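FMN-dependent nitronate monooxygenase (Shewanella oneidensis, PDB 5LSM) probably oxidises propionate 3-nitronate with molecular oxygen to 3-oxopropanoate, nitrate and nitrite, using FMN as its cofactor. Local coordinates at residues Ile172-Gly180 and Gln194-Pro202; Pro76-Leu87 and Glu292-Ala303. All coordinates share one frame; numbering follows the deposited sequence.

Contact 1 of 2, residues Ile172-Gly180 and Gln194-Pro202. With FMN (flavin mononucleotide), chain I.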
loop_
_atom_site.group_PDB
_atom_site.type_symbol
_atom_site.label_atom_id
_atom_site.label_comp_id
_atom_site.label_asym_id
_atom_site.label_seq_id
_atom_site.Cartn_x
_atom_site.Cartn_y
_atom_site.Cartn_z
ATOM N N ILE A 172 16.636 5.835 -9.122
ATOM C CA ILE A 172 15.377 6.252 -8.538
ATOM C C ILE A 172 15.070 5.359 -7.356
ATOM O O ILE A 172 15.086 4.139 -7.497
ATOM C CB ILE A 172 14.237 6.066 -9.560
ATOM C CG1 ILE A 172 14.462 6.979 -10.749
ATOM C CG2 ILE A 172 12.859 6.352 -8.927
ATOM C CD1 ILE A 172 13.425 6.807 -11.839
ATOM N N ILE A 173 14.724 5.945 -6.209
ATOM C CA ILE A 173 14.202 5.158 -5.090
ATOM C C ILE A 173 12.669 5.138 -5.180
ATOM O O ILE A 173 12.020 6.173 -5.035
ATOM C CB ILE A 173 14.622 5.733 -3.712
ATOM C CG1 ILE A 173 16.146 5.864 -3.586
ATOM C CG2 ILE A 173 14.109 4.839 -2.598
ATOM C CD1 ILE A 173 16.578 6.921 -2.586
ATOM N N ALA A 174 12.101 3.964 -5.440
ATOM C CA ALA A 174 10.649 3.800 -5.466
ATOM C C ALA A 174 10.136 3.495 -4.071
ATOM O O ALA A 174 10.246 2.352 -3.636
ATOM C CB ALA A 174 10.296 2.640 -6.394
ATOM N N GLN A 175 9.621 4.490 -3.339
ATOM C CA GLN A 175 9.050 4.169 -1.995
ATOM C C GLN A 175 7.561 3.981 -2.003
ATOM O O GLN A 175 6.810 4.925 -2.175
ATOM C CB GLN A 175 9.452 5.124 -0.861
ATOM C CG GLN A 175 9.062 6.543 -1.094
ATOM C CD GLN A 175 8.713 7.310 0.172
ATOM O OE1 GLN A 175 8.023 8.301 0.095
ATOM N NE2 GLN A 175 9.212 6.877 1.316
ATOM N N GLY A 176 7.159 2.729 -1.793
ATOM C CA GLY A 176 5.781 2.393 -1.569
ATOM C C GLY A 176 5.252 3.017 -0.303
ATOM O O GLY A 176 6.012 3.335 0.605
ATOM N N LEU A 177 3.929 3.122 -0.234
ATOM C CA LEU A 177 3.233 3.614 0.947
ATOM C C LEU A 177 3.576 2.860 2.222
ATOM O O LEU A 177 3.349 3.378 3.301
ATOM C CB LEU A 177 1.702 3.577 0.727
ATOM C CG LEU A 177 1.081 4.689 -0.135
ATOM C CD1 LEU A 177 -0.409 4.472 -0.285
ATOM C CD2 LEU A 177 1.341 6.041 0.483
ATOM N N GLU A 178 4.089 1.634 2.104
ATOM C CA GLU A 178 4.485 0.828 3.276
ATOM C C GLU A 178 5.659 1.474 4.052
ATOM O O GLU A 178 5.881 1.175 5.232
ATOM C CB GLU A 178 4.887 -0.588 2.835
ATOM C CG GLU A 178 3.735 -1.508 2.395
ATOM C CD GLU A 178 3.462 -1.532 0.882
ATOM O OE1 GLU A 178 3.709 -0.511 0.173
ATOM O OE2 GLU A 178 2.973 -2.583 0.394
ATOM N N ALA A 179 6.443 2.306 3.373
ATOM C CA ALA A 179 7.634 2.908 3.964
ATOM C C ALA A 179 7.338 3.685 5.233
ATOM O O ALA A 179 6.316 4.373 5.337
ATOM C CB ALA A 179 8.325 3.814 2.956
ATOM N N GLY A 180 8.271 3.600 6.175
ATOM C CA GLY A 180 8.327 4.520 7.315
ATOM C C GLY A 180 8.846 5.901 6.937
ATOM O O GLY A 180 9.414 6.080 5.864
ATOM N N GLN A 194 -0.495 7.917 -4.780
ATOM C CA GLN A 194 0.609 7.078 -4.350
ATOM C C GLN A 194 0.191 5.617 -4.203
ATOM O O GLN A 194 -0.987 5.304 -4.046
ATOM C CB GLN A 194 1.187 7.608 -3.048
ATOM C CG GLN A 194 1.842 8.971 -3.220
ATOM C CD GLN A 194 2.526 9.453 -1.957
ATOM O OE1 GLN A 194 2.981 8.656 -1.129
ATOM N NE2 GLN A 194 2.585 10.764 -1.789
ATOM N N LEU A 195 1.174 4.728 -4.327
ATOM C CA LEU A 195 0.933 3.310 -4.494
ATOM C C LEU A 195 1.704 2.536 -3.453
ATOM O O LEU A 195 2.750 2.986 -2.964
ATOM C CB LEU A 195 1.416 2.844 -5.869
ATOM C CG LEU A 195 0.960 3.502 -7.175
ATOM C CD1 LEU A 195 1.229 2.538 -8.329
ATOM C CD2 LEU A 195 -0.504 3.870 -7.141
ATOM N N GLY A 196 1.281 1.301 -3.235
ATOM C CA GLY A 196 2.082 0.368 -2.460
ATOM C C GLY A 196 3.260 -0.181 -3.233
ATOM O O GLY A 196 3.259 -0.209 -4.472
ATOM N N THR A 197 4.247 -0.679 -2.499
ATOM C CA THR A 197 5.471 -1.188 -3.115
ATOM C C THR A 197 5.199 -2.159 -4.263
ATOM O O THR A 197 5.842 -2.081 -5.313
ATOM C CB THR A 197 6.383 -1.849 -2.076
ATOM O OG1 THR A 197 7.065 -0.830 -1.343
ATOM C CG2 THR A 197 7.423 -2.769 -2.758
ATOM N N PHE A 198 4.229 -3.043 -4.064
ATOM C CA PHE A 198 3.993 -4.158 -4.964
ATOM C C PHE A 198 3.585 -3.681 -6.344
ATOM O O PHE A 198 3.816 -4.365 -7.334
ATOM C CB PHE A 198 2.893 -5.065 -4.406
ATOM C CG PHE A 198 2.980 -6.469 -4.882
ATOM C CD1 PHE A 198 3.999 -7.306 -4.427
ATOM C CD2 PHE A 198 2.045 -6.974 -5.764
ATOM C CE1 PHE A 198 4.087 -8.607 -4.872
ATOM C CE2 PHE A 198 2.120 -8.282 -6.193
ATOM C CZ PHE A 198 3.150 -9.092 -5.763
ATOM N N SER A 199 2.918 -2.533 -6.384
ATOM C CA SER A 199 2.475 -1.940 -7.635
ATOM C C SER A 199 3.372 -0.805 -8.145
ATOM O O SER A 199 3.472 -0.608 -9.340
ATOM C CB SER A 199 1.040 -1.456 -7.471
ATOM O OG SER A 199 0.183 -2.577 -7.347
ATOM N N LEU A 200 3.972 -0.028 -7.236
ATOM C CA LEU A 200 4.849 1.091 -7.623
ATOM C C LEU A 200 6.112 0.601 -8.332
ATOM O O LEU A 200 6.490 1.115 -9.406
ATOM C CB LEU A 200 5.262 1.891 -6.389
ATOM C CG LEU A 200 6.103 3.144 -6.664
ATOM C CD1 LEU A 200 5.326 4.120 -7.547
ATOM C CD2 LEU A 200 6.518 3.804 -5.352
ATOM N N LEU A 201 6.748 -0.400 -7.730
ATOM C CA LEU A 201 8.024 -0.912 -8.201
ATOM C C LEU A 201 8.001 -1.353 -9.670
ATOM O O LEU A 201 8.749 -0.797 -10.480
ATOM C CB LEU A 201 8.498 -2.051 -7.308
ATOM C CG LEU A 201 9.909 -2.555 -7.563
ATOM C CD1 LEU A 201 10.895 -1.415 -7.347
ATOM C CD2 LEU A 201 10.225 -3.728 -6.626
ATOM N N PRO A 202 7.131 -2.333 -10.031
ATOM C CA PRO A 202 7.154 -2.808 -11.427
ATOM C C PRO A 202 6.686 -1.758 -12.426
ATOM O O PRO A 202 7.162 -1.751 -13.580
ATOM C CB PRO A 202 6.213 -4.008 -11.424
ATOM C CG PRO A 202 5.392 -3.875 -10.192
ATOM C CD PRO A 202 6.231 -3.145 -9.191
HETATM N N1 FMN I . 14.350 9.240 3.943
HETATM C C2 FMN I . 15.136 10.314 3.645
HETATM O O2 FMN I . 15.336 10.614 2.441
HETATM N N3 FMN I . 15.692 11.088 4.601
HETATM C C4 FMN I . 15.510 10.836 5.906
HETATM O O4 FMN I . 16.014 11.555 6.788
HETATM C C4A FMN I . 14.661 9.693 6.293
HETATM N N5 FMN I . 14.476 9.387 7.579
HETATM C C5A FMN I . 13.765 8.309 7.948
HETATM C C6 FMN I . 13.643 8.046 9.310
HETATM C C7 FMN I . 12.937 6.946 9.753
HETATM C C7M FMN I . 12.813 6.725 11.238
HETATM C C8 FMN I . 12.296 6.039 8.757
HETATM C C8M FMN I . 11.511 4.841 9.243
HETATM C C9 FMN I . 12.411 6.302 7.384
HETATM C C9A FMN I . 13.130 7.420 6.929
HETATM N N10 FMN I . 13.330 7.727 5.546
HETATM C C10 FMN I . 14.082 8.875 5.217
HETATM C "C1'" FMN I . 12.723 6.937 4.459
HETATM C "C2'" FMN I . 13.613 5.778 4.042
HETATM O "O2'" FMN I . 14.644 6.274 3.168
HETATM C "C3'" FMN I . 12.803 4.687 3.328
HETATM O "O3'" FMN I . 11.949 5.287 2.347
HETATM C "C4'" FMN I . 11.907 3.864 4.255
HETATM O "O4'" FMN I . 12.486 3.630 5.545
HETATM C "C5'" FMN I . 11.601 2.544 3.565
HETATM O "O5'" FMN I . 10.620 1.795 4.278
HETATM P P FMN I . 10.956 0.836 5.525
HETATM O O1P FMN I . 12.324 0.237 5.288
HETATM O O2P FMN I . 9.834 -0.169 5.476
HETATM O O3P FMN I . 10.902 1.787 6.668
HETATM O O HOH W 1 8.751 0.039 -3.979
#
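Glu178 OE1 takes the backbone N-H of Thr197 at 2.7 Å, in a nearly straight bond (168°) that meets the carboxylate on its syn side and about 22° out of its plane. Thr197 opens helix 197-202, which packs antiparallel to strand 172-175 in the TIM-barrel fold; the acid thus takes the first amide N-H of the helix. The chain of Glu178 bends at chi2 (95°) to bring OE1 round to this N-H, and OE1 also lies against Gly196 CA. Gly196 is the N-cap residue, and its carbonyl accepts from both Ser199 N and Leu200 N. Beside the acid, Leu177 N donates to Leu195 O at 3.0 Å, and the same oxygen receives a CA-H...O contact from Gly176. Leu177 crosses Gln194 at about a right angle, its CD2 branch 3.5 Å from Gln194 OE1, an oxygen that accepts a hydrogen bond from Arg183. Toward the strand, Leu200 CD2 lies 3.4 Å from Gln175 O and also touches Ala174 CB, while Leu201 CD1 approaches the same methyl from farther along the helix. The type I turn Gly176-Ala179 leads from the end of strand 172-175, where it packs on the helix start, to the FMN phosphate. There Gly180 N donates to the phosphate oxygen O3P, and Gln175 NE2 makes a weak bond to ribityl O3'. Between strand and helix a water gives one hydrogen to Ala174 O at 2.8 Å and makes a weaker bond to Thr197 OG1, whose stronger partner is Gly216 O.

Contact 2 of 2, residues Pro76-Leu87 and Glu292-Ala303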
loop_
_atom_site.group_PDB
_atom_site.type_symbol
_atom_site.label_atom_id
_atom_site.label_comp_id
_atom_site.label_asym_id
_atom_site.label_seq_id
_atom_site.Cartn_x
_atom_site.Cartn_y
_atom_site.Cartn_z
ATOM N N PRO A 76 8.456 27.056 3.203
ATOM C CA PRO A 76 6.985 27.005 3.199
ATOM C C PRO A 76 6.229 28.288 2.717
ATOM O O PRO A 76 5.264 28.169 1.945
ATOM C CB PRO A 76 6.641 26.660 4.662
ATOM C CG PRO A 76 7.864 26.984 5.449
ATOM C CD PRO A 76 9.010 26.723 4.530
ATOM N N VAL A 77 6.695 29.474 3.125
ATOM C CA VAL A 77 5.946 30.765 2.990
ATOM C C VAL A 77 5.388 31.190 4.332
ATOM O O VAL A 77 4.793 30.376 5.045
ATOM C CB VAL A 77 4.787 30.775 1.946
ATOM C CG1 VAL A 77 3.438 30.431 2.579
ATOM C CG2 VAL A 77 4.682 32.148 1.301
ATOM N N ALA A 78 5.599 32.460 4.673
ATOM C CA ALA A 78 5.242 32.985 5.991
ATOM C C ALA A 78 3.786 32.675 6.302
ATOM O O ALA A 78 2.929 32.721 5.419
ATOM C CB ALA A 78 5.482 34.486 6.056
ATOM N N GLN A 79 3.531 32.288 7.547
ATOM C CA GLN A 79 2.194 31.900 7.967
ATOM C C GLN A 79 2.081 31.928 9.488
ATOM O O GLN A 79 1.503 31.030 10.096
ATOM C CB GLN A 79 1.840 30.514 7.393
ATOM C CG GLN A 79 2.894 29.415 7.598
ATOM C CD GLN A 79 2.648 28.207 6.701
ATOM O OE1 GLN A 79 1.928 27.280 7.072
ATOM N NE2 GLN A 79 3.173 28.260 5.479
ATOM N N ALA A 80 2.568 33.019 10.077
ATOM C CA ALA A 80 2.533 33.245 11.535
ATOM C C ALA A 80 1.154 33.001 12.185
ATOM O O ALA A 80 1.069 32.607 13.355
ATOM C CB ALA A 80 3.011 34.658 11.848
ATOM N N ALA A 81 0.091 33.224 11.422
ATOM C CA ALA A 81 -1.251 33.108 11.944
ATOM C C ALA A 81 -1.726 31.677 11.875
ATOM O O ALA A 81 -2.368 31.186 12.808
ATOM C CB ALA A 81 -2.197 34.010 11.171
ATOM N N LYS A 82 -1.450 31.010 10.758
ATOM C CA LYS A 82 -1.731 29.581 10.662
ATOM C C LYS A 82 -1.037 28.841 11.793
ATOM O O LYS A 82 -1.612 27.929 12.388
ATOM C CB LYS A 82 -1.282 29.026 9.330
ATOM C CG LYS A 82 -1.632 27.559 9.154
ATOM C CD LYS A 82 -2.430 27.313 7.888
ATOM C CE LYS A 82 -2.495 25.834 7.559
ATOM N NZ LYS A 82 -3.797 25.489 6.931
ATOM N N GLN A 83 0.178 29.288 12.112
ATOM C CA GLN A 83 0.952 28.750 13.218
ATOM C C GLN A 83 0.287 29.043 14.548
ATOM O O GLN A 83 0.210 28.182 15.429
ATOM C CB GLN A 83 2.360 29.349 13.218
ATOM C CG GLN A 83 3.322 28.676 12.273
ATOM C CD GLN A 83 4.657 29.395 12.182
ATOM O OE1 GLN A 83 5.630 29.007 12.833
ATOM N NE2 GLN A 83 4.722 30.423 11.332
ATOM N N ALA A 84 -0.148 30.283 14.708
ATOM C CA ALA A 84 -0.790 30.715 15.933
ATOM C C ALA A 84 -2.114 29.986 16.146
ATOM O O ALA A 84 -2.451 29.642 17.269
ATOM C CB ALA A 84 -1.010 32.220 15.893
ATOM N N ALA A 85 -2.859 29.735 15.068
ATOM C CA ALA A 85 -4.133 28.980 15.166
ATOM C C ALA A 85 -3.938 27.516 15.555
ATOM O O ALA A 85 -4.815 26.911 16.172
ATOM C CB ALA A 85 -4.909 29.063 13.863
ATOM N N TRP A 86 -2.836 26.927 15.096
ATOM C CA TRP A 86 -2.508 25.541 15.411
ATOM C C TRP A 86 -2.122 25.449 16.875
ATOM O O TRP A 86 -2.557 24.545 17.586
ATOM C CB TRP A 86 -1.346 25.051 14.520
ATOM C CG TRP A 86 -0.957 23.644 14.752
ATOM C CD1 TRP A 86 0.274 23.191 15.077
ATOM C CD2 TRP A 86 -1.816 22.492 14.701
ATOM N NE1 TRP A 86 0.241 21.829 15.259
ATOM C CE2 TRP A 86 -1.030 21.375 15.019
ATOM C CE3 TRP A 86 -3.174 22.303 14.417
ATOM C CZ2 TRP A 86 -1.548 20.081 15.053
ATOM C CZ3 TRP A 86 -3.689 21.018 14.454
ATOM C CH2 TRP A 86 -2.878 19.924 14.781
ATOM N N LEU A 87 -1.311 26.406 17.317
ATOM C CA LEU A 87 -0.908 26.510 18.722
ATOM C C LEU A 87 -2.137 26.572 19.626
ATOM O O LEU A 87 -2.218 25.857 20.627
ATOM C CB LEU A 87 -0.036 27.761 18.922
ATOM C CG LEU A 87 1.286 27.660 19.690
ATOM C CD1 LEU A 87 1.934 26.289 19.579
ATOM C CD2 LEU A 87 2.241 28.737 19.194
ATOM N N GLU A 292 -5.777 19.320 8.336
ATOM C CA GLU A 292 -5.640 20.362 7.327
ATOM C C GLU A 292 -5.136 21.683 7.930
ATOM O O GLU A 292 -4.651 22.550 7.208
ATOM C CB GLU A 292 -6.984 20.576 6.627
ATOM C CG GLU A 292 -7.595 19.297 6.033
ATOM C CD GLU A 292 -8.166 18.307 7.075
ATOM O OE1 GLU A 292 -8.648 18.730 8.161
ATOM O OE2 GLU A 292 -8.164 17.086 6.789
ATOM N N ALA A 293 -5.183 21.796 9.260
ATOM C CA ALA A 293 -4.818 23.037 9.978
ATOM C C ALA A 293 -3.327 23.167 10.365
ATOM O O ALA A 293 -2.895 24.226 10.792
ATOM C CB ALA A 293 -5.678 23.162 11.228
ATOM N N VAL A 294 -2.562 22.087 10.244
ATOM C CA VAL A 294 -1.143 22.091 10.571
ATOM C C VAL A 294 -0.338 22.968 9.609
ATOM O O VAL A 294 -0.546 22.929 8.414
ATOM C CB VAL A 294 -0.578 20.666 10.518
ATOM C CG1 VAL A 294 0.873 20.632 10.978
ATOM C CG2 VAL A 294 -1.438 19.747 11.375
ATOM N N PRO A 295 0.601 23.761 10.139
ATOM C CA PRO A 295 1.393 24.586 9.242
ATOM C C PRO A 295 2.281 23.794 8.278
ATOM O O PRO A 295 2.649 22.640 8.543
ATOM C CB PRO A 295 2.253 25.436 10.191
ATOM C CG PRO A 295 2.129 24.808 11.532
ATOM C CD PRO A 295 0.818 24.113 11.555
ATOM N N ASP A 296 2.689 24.464 7.207
ATOM C CA ASP A 296 3.537 23.854 6.205
ATOM C C ASP A 296 4.863 23.372 6.791
ATOM O O ASP A 296 5.358 23.911 7.771
ATOM C CB ASP A 296 3.790 24.829 5.062
ATOM C CG ASP A 296 2.547 25.103 4.247
ATOM O OD1 ASP A 296 1.612 24.276 4.294
ATOM O OD2 ASP A 296 2.515 26.147 3.556
ATOM N N PHE A 297 5.351 22.276 6.222
ATOM C CA PHE A 297 6.649 21.696 6.522
ATOM C C PHE A 297 7.798 22.698 6.298
ATOM O O PHE A 297 7.862 23.329 5.246
ATOM C CB PHE A 297 6.825 20.472 5.610
ATOM C CG PHE A 297 8.110 19.758 5.790
ATOM C CD1 PHE A 297 8.270 18.855 6.830
ATOM C CD2 PHE A 297 9.179 20.009 4.939
ATOM C CE1 PHE A 297 9.479 18.215 7.032
ATOM C CE2 PHE A 297 10.387 19.350 5.110
ATOM C CZ PHE A 297 10.535 18.448 6.159
ATOM N N PRO A 298 8.738 22.812 7.265
ATOM C CA PRO A 298 8.860 22.051 8.509
ATOM C C PRO A 298 8.399 22.780 9.783
ATOM O O PRO A 298 8.901 22.488 10.875
ATOM C CB PRO A 298 10.366 21.795 8.594
ATOM C CG PRO A 298 10.951 23.033 8.026
ATOM C CD PRO A 298 10.018 23.463 6.924
ATOM N N LEU A 299 7.403 23.648 9.672
ATOM C CA LEU A 299 7.116 24.567 10.765
ATOM C C LEU A 299 6.491 23.876 11.981
ATOM O O LEU A 299 6.811 24.218 13.111
ATOM C CB LEU A 299 6.262 25.732 10.273
ATOM C CG LEU A 299 6.974 26.530 9.180
ATOM C CD1 LEU A 299 6.072 27.566 8.545
ATOM C CD2 LEU A 299 8.265 27.163 9.700
ATOM N N ALA A 300 5.749 22.803 11.749
ATOM C CA ALA A 300 4.882 22.230 12.781
ATOM C C ALA A 300 5.635 21.568 13.936
ATOM O O ALA A 300 5.091 21.445 15.030
ATOM C CB ALA A 300 3.912 21.238 12.161
ATOM N N SER A 301 6.885 21.177 13.703
ATOM C CA SER A 301 7.713 20.566 14.752
ATOM C C SER A 301 7.828 21.451 15.975
ATOM O O SER A 301 7.800 20.961 17.098
ATOM C CB SER A 301 9.125 20.254 14.235
ATOM O OG SER A 301 9.086 19.953 12.859
ATOM N N SER A 302 7.990 22.749 15.763
ATOM C CA SER A 302 8.197 23.661 16.877
ATOM C C SER A 302 7.037 23.585 17.889
ATOM O O SER A 302 7.280 23.565 19.103
ATOM C CB SER A 302 8.383 25.088 16.372
ATOM O OG SER A 302 7.270 25.485 15.604
ATOM N N ALA A 303 5.809 23.408 17.386
ATOM C CA ALA A 303 4.601 23.363 18.228
ATOM C C ALA A 303 4.434 22.105 19.097
ATOM O O ALA A 303 3.662 22.124 20.060
ATOM C CB ALA A 303 3.367 23.540 17.366
HETATM O O HOH W 2 2.500 20.240 15.493
#
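Trp86 packs its indole against the loop 293-295, with Val294 CG2 over one face of the six-membered ring, 3.8 Å from its centroid, in a CH-pi contact. Holding CG anti to the backbone N (chi1 -179°) sends the ring off helix 80-87 into a hollow formed by Ala293, Val294, Pro295 and Ala303. Pro295 CD and Ala303 CB both reach indole CD1, the first at 3.7 Å, and Leu87 CD1 also touches the Ala303 methyl. At the ring edge, in its plane, a water accepts from Trp86 NE1 and donates to Ala300 O.

One helical turn back, Gln83 CG lies across the Pro295 ring. A second bump, the ring of Pro76, fits between Asp296 CB and Leu299 CD1, with its CB 3.4 Å from the former. Between these two sites Gln79 uses both ends of its amide: OE1 accepts Asp296 N at 2.9 Å from well above the carbonyl plane, while NE2 gives one hydrogen to Val77 O and the other to Asp296 OD2, both in the amide plane. These bonds fix the rotation of the amide. Lys82 bends so that NZ reaches Glu292 O at 3.1 Å. Just before the cis peptide to Pro298, Phe297 turns away, edge-to-face with His73 and His182.

The result is a helix packed on a proline-rich loop near the surface, joining two excursions from the TIM-barrel fold.

How the contacts relate
Along the chain contact 1 is nested within the 204 residues that separate the segments of contact 2. Their centres lie 29 Å apart, the nearest atoms about 12 Å, and they do not touch. Contact 1 is buried and joins strand 171-175 of the eight-stranded parallel sheet to helix 197-207. Contact 2 lies nearer the surface, where the region following strand 66-71 meets the loop leading into helix 301-313. The first therefore belongs to the barrel that holds the FMN phosphate, whereas the second joins sequence-distant excursions beyond it. Phe297 of contact 2 comes within about 9 Å of FMN, side chain to cofactor, so its loop may help to border the active site.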